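Local atomic coordinates of telomere length regulator taz1 (Schizosaccharomyces pombe, PDB entry 4ZMI), a protein that binds double-stranded telomeric DNA in fission yeast, regulates telomere length and is needed for silencing of telomere-adjacent genes. Residues N42-S47 and L111-K116; L148-F153 and P207-A212. All blocks are in the same frame, centred on the assembly; numbering follows the deposited sequence.

Interaction 1: residues N42-S47 and L111-K116; sequences NPESFS and LDNTNK
P43, in the first turn of helix 43-50, packs against the backbone of the loop that joins helix 95-107 to helix 118-130. Its CB sits 3.8 Å from the carbonyl carbon of L111, while its CG lies 3.7 Å from D112 O and also approaches N113 CA and the side-chain oxygen of N115. The N115 side chain crosses the proline ring at about a right angle, OD1 foremost; its amide nitrogen is taken by T155 OG1.

The apolar side-chain contact is that of L111 with F46. The CD2 methyl of L111 reaches both CB and CG of F46, 3.7 Å from F46 CB, and also comes near the hydroxyl of S47. With F46 CG anti to its backbone N (chi1 -153°), the torsion brings that atom beside this methyl; L58 and Y59 of helix 52-68 touch the same leucine, and F214 of helix 214-229 packs on both P43 and F46.

Polar contact across the two segments is slight. E44 and N113 extend alongside each other in one direction, with carboxylate and amide planes 42° apart, and a weak hydrogen bond goes from N113 ND2 to E44 OE1 (3.4 Å).

Stronger bonds lie within each segment. N42 OD1 caps the helix, accepting from S45 N at 2.7 Å nearly along the C=O axis, and from S45 OG, which stands above the amide plane. In the loop, D112 OD1 takes T114 N at 2.8 Å from above the carboxylate plane, an Asx turn within the type I turn from D112 to N115.

Each partner thus arrives with its turn or helix start already braced by bonds of its own, and the joint itself rests mainly on van der Waals packing, with one weak bond at its more exposed border.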
# COMPACT_ATOMS: atom_id res chain seq x y z
N ASN A 42 1.35 8.79 17.21
CA ASN A 42 0.80 9.13 15.91
C ASN A 42 1.94 9.17 14.89
O ASN A 42 3.11 9.04 15.27
CB ASN A 42 0.05 10.47 15.97
CG ASN A 42 0.87 11.57 16.61
OD1 ASN A 42 2.10 11.61 16.48
ND2 ASN A 42 0.20 12.47 17.31
N PRO A 43 1.60 9.33 13.59
CA PRO A 43 2.69 9.42 12.61
C PRO A 43 3.72 10.49 12.96
O PRO A 43 4.92 10.23 12.85
CB PRO A 43 1.96 9.75 11.29
CG PRO A 43 0.49 9.88 11.63
CD PRO A 43 0.29 9.18 12.92
N GLU A 44 3.27 11.67 13.39
CA GLU A 44 4.21 12.74 13.73
C GLU A 44 5.21 12.30 14.79
O GLU A 44 6.39 12.66 14.74
CB GLU A 44 3.48 14.00 14.18
CG GLU A 44 4.42 15.10 14.65
CD GLU A 44 5.34 15.60 13.56
OE1 GLU A 44 4.88 15.73 12.40
OE2 GLU A 44 6.53 15.87 13.86
N SER A 45 4.73 11.49 15.73
CA SER A 45 5.61 10.96 16.77
C SER A 45 6.59 9.96 16.19
O SER A 45 7.76 9.89 16.59
CB SER A 45 4.80 10.30 17.89
OG SER A 45 3.88 11.22 18.43
N PHE A 46 6.09 9.16 15.24
CA PHE A 46 6.92 8.21 14.53
C PHE A 46 8.04 9.00 13.86
O PHE A 46 9.19 8.55 13.83
CB PHE A 46 6.08 7.46 13.49
CG PHE A 46 6.60 6.10 13.16
CD1 PHE A 46 7.91 5.74 13.45
CD2 PHE A 46 5.78 5.17 12.53
CE1 PHE A 46 8.39 4.49 13.14
CE2 PHE A 46 6.26 3.91 12.21
CZ PHE A 46 7.57 3.58 12.51
N SER A 47 7.71 10.19 13.38
CA SER A 47 8.67 11.03 12.66
C SER A 47 9.76 11.55 13.58
O SER A 47 10.95 11.43 13.29
CB SER A 47 7.96 12.21 11.99
OG SER A 47 7.10 11.77 10.96
N LEU A 111 4.16 7.42 7.99
CA LEU A 111 4.64 8.73 8.44
C LEU A 111 3.74 9.87 7.98
O LEU A 111 3.97 11.03 8.31
CB LEU A 111 6.08 8.96 7.95
CG LEU A 111 7.13 7.96 8.47
CD1 LEU A 111 8.51 8.25 7.92
CD2 LEU A 111 7.15 7.96 10.00
N ASP A 112 2.71 9.55 7.20
CA ASP A 112 1.82 10.57 6.64
C ASP A 112 0.92 11.15 7.73
O ASP A 112 -0.10 10.57 8.07
CB ASP A 112 0.98 9.97 5.51
CG ASP A 112 -0.16 10.87 5.07
OD1 ASP A 112 -0.12 12.08 5.35
OD2 ASP A 112 -1.11 10.36 4.44
N ASN A 113 1.28 12.31 8.26
CA ASN A 113 0.47 12.90 9.34
C ASN A 113 -0.87 13.49 8.91
O ASN A 113 -1.53 14.14 9.71
CB ASN A 113 1.28 13.89 10.19
CG ASN A 113 1.57 15.20 9.47
OD1 ASN A 113 0.74 15.73 8.73
ND2 ASN A 113 2.76 15.75 9.71
N THR A 114 -1.28 13.29 7.65
CA THR A 114 -2.63 13.68 7.25
C THR A 114 -3.57 12.48 7.40
O THR A 114 -4.80 12.62 7.27
CB THR A 114 -2.69 14.13 5.79
OG1 THR A 114 -2.24 13.07 4.94
CG2 THR A 114 -1.81 15.37 5.56
N ASN A 115 -2.99 11.31 7.66
CA ASN A 115 -3.75 10.07 7.77
C ASN A 115 -4.47 9.63 6.47
O ASN A 115 -5.40 8.81 6.51
CB ASN A 115 -4.74 10.15 8.94
CG ASN A 115 -4.06 10.42 10.26
OD1 ASN A 115 -2.98 9.91 10.52
ND2 ASN A 115 -4.68 11.25 11.10
N LYS A 116 -4.05 10.17 5.33
CA LYS A 116 -4.60 9.71 4.04
C LYS A 116 -4.06 8.34 3.64
O LYS A 116 -4.76 7.55 3.01
CB LYS A 116 -4.31 10.73 2.93
CG LYS A 116 -5.19 11.97 2.99
CD LYS A 116 -4.77 12.94 1.88
CE LYS A 116 -5.63 14.18 1.86
NZ LYS A 116 -5.18 15.17 0.84

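Interaction 2: residues L148-F153 and P207-A212; sequences LVIRYF and PLQLRA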
# COMPACT_ATOMS: atom_id res chain seq x y z
N LEU A 148 -8.02 1.98 7.35
CA LEU A 148 -7.60 3.11 6.54
C LEU A 148 -8.81 3.99 6.30
O LEU A 148 -8.70 5.21 6.27
CB LEU A 148 -7.02 2.64 5.19
CG LEU A 148 -5.79 1.76 5.35
CD1 LEU A 148 -5.37 1.19 4.00
CD2 LEU A 148 -4.69 2.61 5.97
N VAL A 149 -9.98 3.38 6.15
CA VAL A 149 -11.19 4.17 5.94
C VAL A 149 -11.50 5.04 7.17
O VAL A 149 -11.79 6.24 7.02
CB VAL A 149 -12.40 3.30 5.52
CG1 VAL A 149 -13.66 4.14 5.41
CG2 VAL A 149 -12.10 2.65 4.18
N ILE A 150 -11.38 4.45 8.36
CA ILE A 150 -11.59 5.19 9.60
C ILE A 150 -10.59 6.33 9.70
O ILE A 150 -10.97 7.48 9.95
CB ILE A 150 -11.36 4.32 10.86
CG1 ILE A 150 -12.08 2.99 10.75
CG2 ILE A 150 -11.85 5.07 12.08
CD1 ILE A 150 -13.57 3.12 10.73
N ARG A 151 -9.32 6.00 9.49
CA ARG A 151 -8.24 6.98 9.60
C ARG A 151 -8.49 8.16 8.68
O ARG A 151 -8.35 9.31 9.09
CB ARG A 151 -6.86 6.33 9.36
CG ARG A 151 -6.48 5.36 10.51
CD ARG A 151 -5.04 4.84 10.42
NE ARG A 151 -4.05 5.89 10.64
CZ ARG A 151 -3.70 6.34 11.84
NH1 ARG A 151 -4.26 5.84 12.94
NH2 ARG A 151 -2.79 7.31 11.94
N TYR A 152 -8.91 7.89 7.45
CA TYR A 152 -9.18 8.99 6.53
C TYR A 152 -10.32 9.87 7.04
O TYR A 152 -10.13 11.06 7.26
CB TYR A 152 -9.53 8.52 5.13
CG TYR A 152 -9.76 9.68 4.21
CD1 TYR A 152 -8.70 10.24 3.52
CD2 TYR A 152 -11.02 10.21 4.02
CE1 TYR A 152 -8.89 11.30 2.66
CE2 TYR A 152 -11.22 11.28 3.17
CZ TYR A 152 -10.15 11.82 2.50
OH TYR A 152 -10.32 12.89 1.64
N PHE A 153 -11.50 9.27 7.19
CA PHE A 153 -12.71 10.04 7.50
C PHE A 153 -12.81 10.42 8.95
O PHE A 153 -13.82 10.98 9.35
CB PHE A 153 -13.97 9.27 7.16
CG PHE A 153 -14.11 8.99 5.72
CD1 PHE A 153 -14.08 7.68 5.25
CD2 PHE A 153 -14.26 10.02 4.82
CE1 PHE A 153 -14.21 7.42 3.90
CE2 PHE A 153 -14.38 9.76 3.46
CZ PHE A 153 -14.36 8.45 3.00
N PRO A 207 -21.16 8.24 13.77
CA PRO A 207 -20.62 9.12 14.81
C PRO A 207 -19.55 8.40 15.62
O PRO A 207 -18.68 9.05 16.20
CB PRO A 207 -21.84 9.44 15.68
CG PRO A 207 -22.78 8.31 15.46
CD PRO A 207 -22.57 7.89 14.03
N LEU A 208 -19.62 7.08 15.65
CA LEU A 208 -18.56 6.29 16.27
C LEU A 208 -17.39 6.28 15.31
O LEU A 208 -17.55 6.03 14.12
CB LEU A 208 -19.00 4.85 16.54
CG LEU A 208 -20.19 4.57 17.47
CD1 LEU A 208 -20.24 3.09 17.79
CD2 LEU A 208 -20.13 5.39 18.75
N GLN A 209 -16.20 6.57 15.83
CA GLN A 209 -14.99 6.52 15.04
C GLN A 209 -13.97 5.70 15.83
O GLN A 209 -12.93 6.20 16.27
CB GLN A 209 -14.48 7.93 14.74
CG GLN A 209 -13.85 8.12 13.35
CD GLN A 209 -14.87 8.22 12.21
OE1 GLN A 209 -14.78 7.50 11.21
NE2 GLN A 209 -15.82 9.14 12.34
N LEU A 210 -14.31 4.43 16.03
CA LEU A 210 -13.48 3.52 16.80
C LEU A 210 -12.17 3.26 16.11
O LEU A 210 -11.94 2.16 15.59
CB LEU A 210 -14.21 2.20 17.01
CG LEU A 210 -15.21 2.30 18.15
CD1 LEU A 210 -16.34 1.34 17.91
CD2 LEU A 210 -14.51 1.99 19.44
N ARG A 211 -11.33 4.28 16.08
CA ARG A 211 -10.05 4.19 15.38
C ARG A 211 -9.13 3.35 16.25
O ARG A 211 -9.25 3.39 17.48
CB ARG A 211 -9.49 5.60 15.16
CG ARG A 211 -8.06 5.67 14.71
CD ARG A 211 -7.36 6.84 15.36
NE ARG A 211 -7.19 7.97 14.45
CZ ARG A 211 -8.06 8.96 14.34
NH1 ARG A 211 -9.15 8.96 15.10
NH2 ARG A 211 -7.84 9.95 13.49
N ALA A 212 -8.25 2.55 15.65
CA ALA A 212 -7.28 1.83 16.46
C ALA A 212 -6.14 2.72 16.90
O ALA A 212 -5.91 3.78 16.31
CB ALA A 212 -6.76 0.62 15.75
O HOH W 1 -5.60 3.91 13.56
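I150 meets the 207-212 segment with a single branch, its CG2 methyl. That methyl lies 3.9 Å from R211 CA and equally close to R211 CB. The I150 and Q209 side chains pass each other in opposite senses, with Q209 CG 3.9 Å from the I150 CG2 methyl. Because CG2 is anti to the backbone N while CG1 sits beside it (chi1 -47°), the short branch is the one offered to the chain. The Q209 chain bends at chi2 (77°), and its amide ends near the last turn of the helix, NE2 4.0 Å from F153 O, too far to count as a bond. An alanine in place of Q209, lacking CG and the amide, would probably open a gap beside the I150 CG2 methyl.

The other half of the contact is looser. R151 and R211 cross at about a right angle with guanidinium planes 88° apart, R151 NH1 standing 3.9 Å from R211 NE; two like charges this close are likely to repel. A water donates to A212 O at 2.8 Å but sits implausibly close to R151 NH1, so that link is doubtful. R151 NE, meanwhile, is hydrogen-bonded to H117 NE2. R211 itself is exposed, as is L210, the centre of an inverse gamma turn.

This is an extended, irregular connector between helix 192-203 and helix 214-229 packed against helix 137-154, as fits the all-helical TRF-family domain of Taz1.

Interactions 1 and 2 follow one another along the chain, with centres about 15 Å apart, yet they share a seam. R151, on the helix of interaction 2, points its NH2 into interaction 1, 3.0 Å from N115 OD1 and 3.7 Å from P43 CD. A second touch joins K116 CG to Y152 CE1 at 3.8 Å. R151 therefore faces both the 111-116 loop and the edge of the 207-212 segment where a single water sits, and F214 of helix 214-229 packs on P43, F46 and R151 alike. No active site is involved; a bound cobalt ion lies about 4 Å from the L210 side chain, beside interaction 2.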